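Local atomic coordinates of beta-ketothiolase BktB (Ralstonia eutropha, PDB entry 4NZS), a protein that catalyses the condensation of acetyl-CoA with another acetyl-CoA or with propionyl-CoA, supplying beta-ketoacyl-CoA precursors for polyhydroxyalkanoate synthesis. Residues 312-317 against 337-342. Numbering follows the deposited sequence.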
loop_
_atom_site.group_PDB
_atom_site.type_symbol
_atom_site.label_atom_id
_atom_site.label_comp_id
_atom_site.label_asym_id
_atom_site.label_seq_id
_atom_site.Cartn_x
_atom_site.Cartn_y
_atom_site.Cartn_z
ATOM N N LEU A 312 44.098 0.984 30.855
ATOM C CA LEU A 312 43.751 -0.132 31.689
ATOM C C LEU A 312 43.805 -1.386 30.831
ATOM O O LEU A 312 44.034 -1.316 29.619
ATOM C CB LEU A 312 42.408 0.144 32.356
ATOM C CG LEU A 312 42.328 1.551 32.992
ATOM C CD1 LEU A 312 41.130 1.636 33.939
ATOM C CD2 LEU A 312 43.594 1.988 33.742
ATOM N N GLN A 313 43.662 -2.538 31.456
ATOM C CA GLN A 313 43.853 -3.778 30.735
ATOM C C GLN A 313 42.718 -4.669 31.069
ATOM O O GLN A 313 41.961 -4.383 31.981
ATOM C CB GLN A 313 45.149 -4.488 31.140
ATOM C CG GLN A 313 46.428 -3.732 30.806
ATOM C CD GLN A 313 47.653 -4.630 30.695
ATOM O OE1 GLN A 313 48.768 -4.147 30.490
ATOM N NE2 GLN A 313 47.449 -5.937 30.808
ATOM N N VAL A 314 42.615 -5.753 30.305
ATOM C CA VAL A 314 41.672 -6.827 30.580
ATOM C C VAL A 314 41.855 -7.310 32.011
ATOM O O VAL A 314 42.946 -7.198 32.569
ATOM C CB VAL A 314 41.874 -8.006 29.598
ATOM C CG1 VAL A 314 43.296 -8.584 29.693
ATOM C CG2 VAL A 314 40.807 -9.084 29.812
ATOM N N SER A 315 40.787 -7.831 32.607
ATOM C CA SER A 315 40.798 -8.245 34.014
ATOM C C SER A 315 41.254 -7.092 34.947
ATOM O O SER A 315 41.894 -7.293 35.974
ATOM C CB SER A 315 41.604 -9.541 34.219
ATOM O OG SER A 315 42.973 -9.372 33.905
ATOM N N ASP A 316 40.936 -5.876 34.527
ATOM C CA ASP A 316 40.642 -4.795 35.437
ATOM C C ASP A 316 39.109 -4.759 35.545
ATOM O O ASP A 316 38.563 -3.813 36.115
ATOM C CB ASP A 316 41.086 -3.423 34.873
ATOM C CG ASP A 316 42.595 -3.220 34.867
ATOM O OD1 ASP A 316 43.284 -3.699 35.811
ATOM O OD2 ASP A 316 43.076 -2.545 33.911
ATOM N N LEU A 317 38.419 -5.762 34.985
ATOM C CA LEU A 317 37.039 -5.567 34.532
ATOM C C LEU A 317 35.993 -6.205 35.419
ATOM O O LEU A 317 35.684 -7.380 35.280
ATOM C CB LEU A 317 36.875 -6.076 33.103
ATOM C CG LEU A 317 37.553 -5.212 32.049
ATOM C CD1 LEU A 317 37.331 -5.857 30.704
ATOM C CD2 LEU A 317 37.047 -3.777 32.044
ATOM N N LEU A 337 39.082 -12.138 23.409
ATOM C CA LEU A 337 39.483 -11.291 24.539
ATOM C C LEU A 337 39.767 -12.004 25.883
ATOM O O LEU A 337 40.119 -11.360 26.866
ATOM C CB LEU A 337 38.394 -10.246 24.806
ATOM C CG LEU A 337 38.105 -9.265 23.669
ATOM C CD1 LEU A 337 36.944 -8.346 24.043
ATOM C CD2 LEU A 337 39.346 -8.473 23.297
ATOM N N GLY A 338 39.617 -13.315 25.960
ATOM C CA GLY A 338 39.800 -14.001 27.229
ATOM C C GLY A 338 39.085 -13.228 28.319
ATOM O O GLY A 338 39.711 -12.612 29.194
ATOM N N LEU A 339 37.762 -13.210 28.225
ATOM C CA LEU A 339 36.927 -12.608 29.259
ATOM C C LEU A 339 36.470 -13.703 30.169
ATOM O O LEU A 339 36.460 -14.868 29.779
ATOM C CB LEU A 339 35.724 -11.922 28.636
ATOM C CG LEU A 339 36.066 -10.956 27.512
ATOM C CD1 LEU A 339 34.794 -10.263 27.067
ATOM C CD2 LEU A 339 37.114 -9.937 27.950
ATOM N N ASP A 340 36.105 -13.357 31.386
ATOM C CA ASP A 340 35.608 -14.386 32.276
ATOM C C ASP A 340 34.082 -14.558 32.155
ATOM O O ASP A 340 33.317 -13.680 32.543
ATOM C CB ASP A 340 35.981 -14.124 33.719
ATOM C CG ASP A 340 35.495 -15.222 34.607
ATOM O OD1 ASP A 340 35.860 -16.389 34.330
ATOM O OD2 ASP A 340 34.704 -14.936 35.522
ATOM N N PRO A 341 33.637 -15.705 31.642
ATOM C CA PRO A 341 32.228 -15.888 31.337
ATOM C C PRO A 341 31.223 -15.260 32.309
ATOM O O PRO A 341 30.235 -14.656 31.857
ATOM C CB PRO A 341 32.093 -17.402 31.312
ATOM C CG PRO A 341 33.397 -17.839 30.713
ATOM C CD PRO A 341 34.431 -16.882 31.243
ATOM N N ALA A 342 31.459 -15.379 33.614
ATOM C CA ALA A 342 30.460 -14.954 34.598
ATOM C C ALA A 342 30.564 -13.487 34.969
ATOM O O ALA A 342 29.821 -13.011 35.809
ATOM C CB ALA A 342 30.547 -15.816 35.846
#
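Val314 makes a small surface contact with Leu337, Gly338 and Leu339, joining two connecting loops of the thiolase C-terminal domain: one runs from helix 299-310 to strand 319-322, the other follows helix 327-336. The interaction is van der Waals packing, and only 95 Å² is buried in total. One methyl does the touching. Val314 CG2 stands 3.7 Å from Gly338 O and 3.8 Å from Leu337 O, so it faces two successive backbone carbonyls rather than a purely apolar surface. The same methyl lies 4.2 Å from Leu339 CD2, the branch by which that leucine reaches back to the loop. With chi1 at 59°, Val314 sends CG2 anti to its own N and out to the facing segment, while CG1 sits between N and C. Val314 is brought forward by a beta turn close to type II, closed by Asp316 N bonding to Gln313 O at 3.1 Å; Val314 and Ser315 are its central residues, the serine at positive phi. On the other side, Gly338 also has positive phi and ends helix 327-336 in a Schellman motif, which turns the chain into Leu339. Behind the contact, Leu337 packs on Val300, Thr303 and Lys304 of helix 299-310, while Leu317 rests on Leu381 of strand 379-386 and Leu312 and Asp316 touch Tyr379 of that same strand.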